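Local coordinates for protein endo-1,4-beta-mannanase (Eisenia fetida, PDB 5Y6T) that probably hydrolyses internal beta-1,4-mannosidic linkages of mannans, as a cold-adapted endo-mannanase of glycoside hydrolase family GH5, at residues E163-E169 with T225-W229; N242-D246 with V259-Y263; L66-C72 with V113-N119. All blocks are in the same frame, centred on the assembly; numbering follows the deposited sequence.

Contact 1: E163-E169 with T225-W229; sequences EVMNEPE and TLGSW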
# COMPACT_ATOMS: atom_id res chain seq x y z
N GLU A 163 3.20 3.83 2.07
CA GLU A 163 3.18 3.32 0.73
C GLU A 163 3.08 4.49 -0.22
O GLU A 163 2.19 5.31 -0.11
CB GLU A 163 1.99 2.36 0.48
CG GLU A 163 1.90 1.80 -0.89
CD GLU A 163 0.81 0.77 -1.06
OE1 GLU A 163 0.33 0.20 -0.05
OE2 GLU A 163 0.42 0.52 -2.20
N VAL A 164 4.06 4.63 -1.12
CA VAL A 164 4.02 5.80 -1.95
C VAL A 164 2.85 5.85 -2.89
O VAL A 164 2.32 6.93 -3.08
CB VAL A 164 5.40 6.05 -2.69
CG1 VAL A 164 5.29 7.17 -3.72
CG2 VAL A 164 6.46 6.37 -1.64
N MET A 165 2.61 4.76 -3.59
CA MET A 165 1.62 4.74 -4.66
C MET A 165 0.90 3.44 -4.82
O MET A 165 1.52 2.39 -4.97
CB MET A 165 2.26 5.14 -5.97
CG MET A 165 1.23 5.28 -7.08
SD MET A 165 1.95 5.58 -8.70
CE MET A 165 2.68 7.22 -8.54
N ASN A 166 -0.43 3.48 -4.77
CA ASN A 166 -1.21 2.32 -5.15
C ASN A 166 -1.14 2.02 -6.64
O ASN A 166 -1.45 2.89 -7.42
CB ASN A 166 -2.66 2.57 -4.80
CG ASN A 166 -3.54 1.43 -5.25
OD1 ASN A 166 -3.42 0.32 -4.73
ND2 ASN A 166 -4.45 1.71 -6.21
N GLU A 167 -0.80 0.79 -7.01
CA GLU A 167 -0.86 0.34 -8.43
C GLU A 167 -0.28 1.35 -9.43
O GLU A 167 -0.96 1.84 -10.30
CB GLU A 167 -2.31 -0.00 -8.77
CG GLU A 167 -2.83 -1.14 -7.90
CD GLU A 167 -4.21 -1.67 -8.27
OE1 GLU A 167 -4.88 -1.04 -9.16
OE2 GLU A 167 -4.58 -2.71 -7.69
N PRO A 168 1.04 1.58 -9.39
CA PRO A 168 1.66 2.43 -10.39
C PRO A 168 1.41 1.97 -11.79
O PRO A 168 1.47 2.76 -12.72
CB PRO A 168 3.15 2.34 -10.07
CG PRO A 168 3.21 1.91 -8.63
CD PRO A 168 2.02 1.03 -8.43
N GLU A 169 1.17 0.67 -11.95
CA GLU A 169 1.00 0.13 -13.29
C GLU A 169 -0.26 0.60 -13.95
O GLU A 169 -0.40 0.49 -15.18
CB GLU A 169 1.05 -1.39 -13.25
CG GLU A 169 2.27 -1.91 -12.55
CD GLU A 169 2.18 -1.97 -11.03
OE1 GLU A 169 1.03 -1.91 -10.50
OE2 GLU A 169 3.24 -2.11 -10.42
N THR A 225 6.09 0.10 1.78
CA THR A 225 5.68 -0.92 0.80
C THR A 225 5.24 -0.18 -0.50
O THR A 225 5.28 1.06 -0.58
CB THR A 225 4.63 -1.89 1.41
OG1 THR A 225 4.37 -2.98 0.46
CG2 THR A 225 3.32 -1.16 1.87
N LEU A 226 4.78 -0.97 -1.47
CA LEU A 226 4.34 -0.50 -2.77
C LEU A 226 3.45 -1.61 -3.33
O LEU A 226 3.88 -2.75 -3.49
CB LEU A 226 5.63 -0.29 -3.65
CG LEU A 226 5.40 0.31 -5.05
CD1 LEU A 226 4.60 -0.48 -6.04
CD2 LEU A 226 4.85 1.71 -4.95
N GLY A 227 2.17 -1.33 -3.55
CA GLY A 227 1.16 -2.27 -3.94
C GLY A 227 1.02 -2.33 -5.46
O GLY A 227 0.39 -1.45 -6.07
N SER A 228 1.53 -3.38 -6.11
CA SER A 228 1.34 -3.52 -7.56
C SER A 228 -0.04 -4.16 -7.88
O SER A 228 -0.59 -4.91 -7.07
CB SER A 228 2.44 -4.37 -8.29
OG SER A 228 3.63 -3.62 -8.33
N TRP A 229 -0.55 -3.87 -9.06
CA TRP A 229 -1.88 -4.32 -9.41
C TRP A 229 -2.00 -5.82 -9.69
O TRP A 229 -3.10 -6.37 -9.67
CB TRP A 229 -2.40 -3.50 -10.58
CG TRP A 229 -2.47 -4.21 -11.92
CD1 TRP A 229 -3.65 -4.52 -12.58
CD2 TRP A 229 -1.40 -4.61 -12.80
NE1 TRP A 229 -3.35 -5.07 -13.79
CE2 TRP A 229 -1.99 -5.12 -13.97
CE3 TRP A 229 0.01 -4.55 -12.75
CZ2 TRP A 229 -1.23 -5.61 -15.04
CZ3 TRP A 229 0.75 -5.04 -13.80
CH2 TRP A 229 0.13 -5.56 -14.95
O HOH W 1 6.58 3.17 -1.76
O HOH W 2 -5.47 -4.84 -9.19

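Contact 2: N242-D246 with V259-Y263; sequences NYYTD and VIDFY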
# COMPACT_ATOMS: atom_id res chain seq x y z
N ASN A 242 10.25 -7.75 -11.77
CA ASN A 242 10.09 -7.00 -10.53
C ASN A 242 10.66 -5.58 -10.63
O ASN A 242 11.89 -5.37 -10.65
CB ASN A 242 10.70 -7.76 -9.34
CG ASN A 242 10.36 -7.12 -8.01
OD1 ASN A 242 9.89 -6.00 -7.92
ND2 ASN A 242 10.60 -7.85 -6.95
N TYR A 243 9.76 -4.63 -10.78
CA TYR A 243 10.12 -3.25 -11.06
C TYR A 243 10.46 -2.47 -9.82
O TYR A 243 10.92 -1.36 -9.91
CB TYR A 243 9.00 -2.57 -11.82
CG TYR A 243 8.87 -3.11 -13.16
CD1 TYR A 243 9.71 -2.68 -14.20
CD2 TYR A 243 7.90 -4.07 -13.45
CE1 TYR A 243 9.59 -3.23 -15.44
CE2 TYR A 243 7.78 -4.64 -14.73
CZ TYR A 243 8.63 -4.19 -15.74
OH TYR A 243 8.53 -4.74 -17.00
N TYR A 244 10.33 -3.08 -8.64
CA TYR A 244 10.46 -2.29 -7.40
C TYR A 244 11.53 -2.88 -6.47
O TYR A 244 11.56 -2.62 -5.28
CB TYR A 244 9.08 -2.18 -6.67
CG TYR A 244 8.03 -1.70 -7.63
CD1 TYR A 244 7.96 -0.39 -7.98
CD2 TYR A 244 7.22 -2.60 -8.32
CE1 TYR A 244 7.07 0.06 -8.95
CE2 TYR A 244 6.29 -2.15 -9.23
CZ TYR A 244 6.21 -0.82 -9.55
OH TYR A 244 5.28 -0.39 -10.52
N THR A 245 12.45 -3.62 -7.08
CA THR A 245 13.65 -4.05 -6.38
C THR A 245 14.50 -2.87 -6.01
O THR A 245 14.40 -1.80 -6.60
CB THR A 245 14.50 -4.98 -7.25
OG1 THR A 245 14.92 -4.25 -8.40
CG2 THR A 245 13.69 -6.22 -7.68
N ASP A 246 15.40 -3.07 -5.05
CA ASP A 246 16.34 -2.01 -4.65
C ASP A 246 17.12 -1.53 -5.85
O ASP A 246 17.23 -0.34 -6.08
CB ASP A 246 17.34 -2.51 -3.61
CG ASP A 246 16.71 -2.94 -2.32
OD1 ASP A 246 15.48 -2.98 -2.12
OD2 ASP A 246 17.48 -3.21 -1.40
N VAL A 259 14.38 2.40 -0.81
CA VAL A 259 14.12 0.99 -1.03
C VAL A 259 12.94 0.61 -0.15
O VAL A 259 12.80 1.14 0.97
CB VAL A 259 15.36 0.13 -0.74
CG1 VAL A 259 16.44 0.50 -1.72
CG2 VAL A 259 15.81 0.23 0.73
N ILE A 260 12.12 -0.35 -0.62
CA ILE A 260 10.95 -0.76 0.14
C ILE A 260 11.28 -1.97 1.03
O ILE A 260 12.39 -2.53 0.89
CB ILE A 260 9.75 -1.00 -0.74
CG1 ILE A 260 9.90 -2.23 -1.60
CG2 ILE A 260 9.46 0.24 -1.48
CD1 ILE A 260 8.66 -2.63 -2.38
N ASP A 261 10.41 -2.32 1.96
CA ASP A 261 10.68 -3.34 2.92
C ASP A 261 9.91 -4.60 2.69
O ASP A 261 10.43 -5.67 3.08
CB ASP A 261 10.37 -2.84 4.32
CG ASP A 261 11.25 -1.67 4.68
OD1 ASP A 261 12.46 -1.93 5.02
OD2 ASP A 261 10.81 -0.51 4.52
N PHE A 262 8.66 -4.48 2.20
CA PHE A 262 7.91 -5.66 1.74
C PHE A 262 7.19 -5.39 0.42
O PHE A 262 6.70 -4.29 0.15
CB PHE A 262 7.04 -6.32 2.79
CG PHE A 262 5.86 -5.49 3.32
CD1 PHE A 262 4.65 -5.48 2.66
CD2 PHE A 262 5.97 -4.76 4.48
CE1 PHE A 262 3.54 -4.84 3.17
CE2 PHE A 262 4.88 -4.07 4.98
CZ PHE A 262 3.68 -4.09 4.31
N TYR A 263 7.26 -6.40 -0.42
CA TYR A 263 6.51 -6.44 -1.69
C TYR A 263 4.99 -6.61 -1.35
O TYR A 263 4.60 -7.01 -0.23
CB TYR A 263 7.00 -7.56 -2.59
CG TYR A 263 8.42 -7.37 -3.01
CD1 TYR A 263 8.82 -6.29 -3.81
CD2 TYR A 263 9.40 -8.25 -2.63
CE1 TYR A 263 10.12 -6.11 -4.18
CE2 TYR A 263 10.74 -8.06 -3.01
CZ TYR A 263 11.09 -6.96 -3.78
OH TYR A 263 12.36 -6.71 -4.24
O HOH W 3 13.12 -1.76 -3.05

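Contact 3: L66-C72 with V113-N119; sequences LRIWVHC and VFIVLWN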
# COMPACT_ATOMS: atom_id res chain seq x y z
N LEU A 66 -4.98 -2.40 8.65
CA LEU A 66 -5.76 -1.76 7.63
C LEU A 66 -4.88 -0.96 6.68
O LEU A 66 -3.82 -0.49 7.06
CB LEU A 66 -6.90 -0.89 8.24
CG LEU A 66 -6.55 0.38 8.97
CD1 LEU A 66 -6.27 1.59 8.05
CD2 LEU A 66 -7.58 0.67 9.99
N ARG A 67 -5.38 -0.76 5.48
CA ARG A 67 -4.73 0.08 4.47
C ARG A 67 -5.66 1.20 4.08
O ARG A 67 -6.81 0.98 3.75
CB ARG A 67 -4.36 -0.77 3.24
CG ARG A 67 -3.64 -0.04 2.10
CD ARG A 67 -3.06 -1.11 1.17
NE ARG A 67 -2.42 -0.58 -0.03
CZ ARG A 67 -2.99 -0.54 -1.24
NH1 ARG A 67 -4.29 -0.82 -1.44
NH2 ARG A 67 -2.24 -0.12 -2.26
N ILE A 68 -5.16 2.42 4.12
CA ILE A 68 -5.98 3.60 3.89
C ILE A 68 -5.24 4.60 3.00
O ILE A 68 -4.00 4.75 3.04
CB ILE A 68 -6.36 4.29 5.23
CG1 ILE A 68 -7.42 5.38 4.96
CG2 ILE A 68 -5.15 4.82 6.01
CD1 ILE A 68 -8.25 5.71 6.19
N TRP A 69 -6.00 5.30 2.18
CA TRP A 69 -5.43 6.16 1.15
C TRP A 69 -5.65 7.62 1.49
O TRP A 69 -6.71 7.98 2.03
CB TRP A 69 -6.08 5.89 -0.18
CG TRP A 69 -5.93 4.52 -0.78
CD1 TRP A 69 -5.38 3.40 -0.22
CD2 TRP A 69 -6.35 4.14 -2.09
NE1 TRP A 69 -5.48 2.32 -1.10
CE2 TRP A 69 -6.07 2.77 -2.25
CE3 TRP A 69 -6.98 4.82 -3.14
CZ2 TRP A 69 -6.37 2.07 -3.44
CZ3 TRP A 69 -7.25 4.13 -4.31
CH2 TRP A 69 -6.96 2.77 -4.45
N VAL A 70 -4.70 8.45 1.06
CA VAL A 70 -4.73 9.88 1.44
C VAL A 70 -4.87 10.78 0.24
O VAL A 70 -6.00 11.22 -0.04
CB VAL A 70 -3.52 10.27 2.32
CG1 VAL A 70 -3.59 11.72 2.78
CG2 VAL A 70 -3.37 9.32 3.53
N HIS A 71 -3.82 11.11 -0.51
CA HIS A 71 -3.98 12.12 -1.55
C HIS A 71 -4.75 11.63 -2.79
O HIS A 71 -5.37 12.45 -3.52
CB HIS A 71 -2.65 12.65 -2.07
CG HIS A 71 -1.73 13.17 -1.00
ND1 HIS A 71 -2.11 14.14 -0.10
CD2 HIS A 71 -0.42 12.95 -0.79
CE1 HIS A 71 -1.06 14.48 0.65
NE2 HIS A 71 -0.02 13.75 0.25
N CYS A 72 -4.60 10.34 -3.07
CA CYS A 72 -5.33 9.69 -4.19
C CYS A 72 -4.88 10.30 -5.51
O CYS A 72 -3.69 10.22 -5.87
CB CYS A 72 -6.86 9.73 -3.95
SG CYS A 72 -7.35 8.76 -2.50
N VAL A 113 -1.69 0.44 10.97
CA VAL A 113 -2.18 1.27 9.86
C VAL A 113 -1.10 1.42 8.79
O VAL A 113 0.04 1.76 9.08
CB VAL A 113 -2.54 2.66 10.39
CG1 VAL A 113 -2.96 3.62 9.29
CG2 VAL A 113 -3.76 2.53 11.35
N PHE A 114 -1.51 1.19 7.54
CA PHE A 114 -0.66 1.38 6.38
C PHE A 114 -1.25 2.49 5.54
O PHE A 114 -2.40 2.40 5.12
CB PHE A 114 -0.48 0.06 5.62
CG PHE A 114 0.24 -0.99 6.45
CD1 PHE A 114 -0.42 -1.70 7.47
CD2 PHE A 114 1.59 -1.19 6.32
CE1 PHE A 114 0.25 -2.64 8.28
CE2 PHE A 114 2.25 -2.12 7.12
CZ PHE A 114 1.59 -2.80 8.13
N ILE A 115 -0.44 3.49 5.30
CA ILE A 115 -0.88 4.79 4.70
C ILE A 115 -0.36 4.94 3.30
O ILE A 115 0.84 4.96 3.10
CB ILE A 115 -0.45 6.01 5.55
CG1 ILE A 115 -0.84 5.83 7.03
CG2 ILE A 115 -1.04 7.29 5.00
CD1 ILE A 115 -0.24 6.86 7.97
N VAL A 116 -1.29 5.07 2.36
CA VAL A 116 -1.00 5.19 0.95
C VAL A 116 -1.10 6.64 0.49
O VAL A 116 -2.18 7.20 0.49
CB VAL A 116 -1.91 4.29 0.09
CG1 VAL A 116 -1.43 4.34 -1.32
CG2 VAL A 116 -1.91 2.83 0.57
N LEU A 117 -0.01 7.20 -0.02
CA LEU A 117 -0.03 8.61 -0.44
C LEU A 117 -0.80 8.89 -1.73
O LEU A 117 -1.76 9.69 -1.70
CB LEU A 117 1.39 9.11 -0.58
CG LEU A 117 2.30 9.08 0.64
CD1 LEU A 117 3.74 9.57 0.34
CD2 LEU A 117 1.78 9.97 1.75
N TRP A 118 -0.43 8.19 -2.79
CA TRP A 118 -0.89 8.51 -4.09
C TRP A 118 -1.61 7.34 -4.73
O TRP A 118 -1.34 6.19 -4.38
CB TRP A 118 0.25 8.93 -5.00
CG TRP A 118 1.03 10.08 -4.50
CD1 TRP A 118 2.28 10.02 -3.97
CD2 TRP A 118 0.71 11.46 -4.58
NE1 TRP A 118 2.74 11.25 -3.69
CE2 TRP A 118 1.81 12.17 -4.10
CE3 TRP A 118 -0.38 12.19 -5.08
CZ2 TRP A 118 1.81 13.56 -3.98
CZ3 TRP A 118 -0.36 13.53 -5.01
CH2 TRP A 118 0.73 14.22 -4.44
N ASN A 119 -2.50 7.64 -5.70
CA ASN A 119 -3.15 6.60 -6.52
C ASN A 119 -2.73 6.58 -7.95
O ASN A 119 -2.68 7.61 -8.62
CB ASN A 119 -4.69 6.76 -6.42
CG ASN A 119 -5.45 5.54 -6.94
OD1 ASN A 119 -4.90 4.46 -7.06
ND2 ASN A 119 -6.71 5.75 -7.31
O HOH W 4 -3.71 7.63 -2.04

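Contact 1: E163-E169 with T225-W229
E169 OE2 is held by two hydroxyls. S228 OG donates to it on the syn side over 2.6 Å, and the hydroxyl of Y244 adds a second bond. The other oxygen, E169 OE1, takes the backbone N of W229 at 2.9 Å, from above the carboxylate plane. A bend at chi2 (83°) folds this carboxylate back toward 225-229, while E169 CB rests 3.4 Å from W229 CE3. Earlier in both segments, E167 N donates to G227 O over 2.7 Å, which joins the chain just before the short 3-10 segment 168-169 to 225-229. The side chain of E167 runs across W229 at about a right angle, with E167 CD 3.5 Å from W229 CB. Its OE2 bonds to H266 and, through a water, reaches W229 O. E163 OE2 accepts G227 N at 2.9 Å from well above its plane and also forms a salt bridge with R67. The end of L226 packs on a corner of the P168 ring, L226 CD1 lying 3.8 Å from P168 CG. The Asn-Glu-Pro sequence N166-P168 at the end of a barrel strand is characteristic of GH5 active sites, consistent with E167 being the acid/base.

Contact 2: N242-D246 with V259-Y263
N242 points its ND2 at one face of the Y263 ring, and this is the tight part of the contact. N242 ND2 lies 3.3 Å from Y263 CE1, with the amide plane steeply tilted to the ring (67°). The amide oxygen faces its own chain: N242 OD1 accepts the backbone N of Y244 at 3.0 Å, an Asx turn that fixes the rotation of the amide. At the ring edge lie the carbonyl oxygen of Y244 and the backbone N of T245. The far end of Y263 is held by D290. Packing is looser between Y244 CB and I260 CD1, 4.3 Å apart. Toward the more exposed side, direct packing gives way to water. One molecule donates to Y244 O and to D246 OD1, the latter at 2.8 Å, and accepts from I260 N at 3.0 Å. D246 lies across V259, D246 OD1 being 3.4 Å from V259 CB, and the same oxygen makes a salt bridge to K291. T245 is the N-cap of helix 246-253, its hydroxyl capping the backbone N of C248. The contact brings the loop entering this helix against the chain leading into strand 262-266, within the beta-alpha-beta crossover from strand 223-228, as in a TIM barrel.

Contact 3: L66-C72 with V113-N119
V116 packs against both R67 and W69. V116 CG2 lies over a face of the R67 guanidinium, 3.5 Å from R67 NE, and V116 CG1 lies over a face of the W69 ring. W69 CD1 touches V116 CB at 3.6 Å. R67 and W69 also meet each other, W69 NE1 sitting over the rim of the guanidinium. The far rim of the indole meets N119 obliquely, W69 CZ3 being 3.5 Å from N119 ND2. R67 is extended from CA to NE (chi1 -179°), which carries it past V116. Its end is then fixed by N28 and E297, and it also reaches contact 1. V70, at the corner of its strand, is pressed against I115, V70 CG2 to I115 CG2 at 3.4 Å, tighter than usual for two methyls.

The backbone sets these positions. Parallel-strand bonds alternate from F114 N to L66 O through V70 N to V116 O, for example V116 N to I68 O at 2.8 Å. A beta bulge between W69 and C72 then shifts the register by one. There L117 O accepts C72 N at 3.2 Å and, weakly, H71 N. A water in the bulge joins C72 N to V116 O. Beyond it, N119 N donates to C72 O. The bulge brings H71 over W118: H71 CB makes an off-centre CH-pi contact, 4.2 Å from the W118 six-ring centroid, and the ring planes stand at 43°. Y141 and T77 hold the imidazole, and Q211 holds the indole.

Strand 20-28 flanks 66-72, and strand 159-163 flanks 113-119. Helix 95-108, which connects the paired strands, packs on V70, H71 and V113.

All three contacts reach the same curled sheet. Contacts 1 and 3 have centres about 10 Å apart and meet at R67 of contact 3, whose NH2 is 2.7 Å from E163 OE2 and 2.8 Å from N166 OD1. Contacts 1 and 2, also about 10 Å apart between centres, meet where Y244 OH lies 2.7 Å from E169 OE2, and again where T225 OG1 lies 2.7 Å from F262 O. The centres of contacts 2 and 3 are about 18 Å apart, and the two touch through F262 CZ and F114 CE2 at 3.7 Å. A bound Tris molecule, probably from the crystallisation liquor, bonds N166 and E167 and lies near W69, marking the probable active-site pocket at contacts 1 and 3.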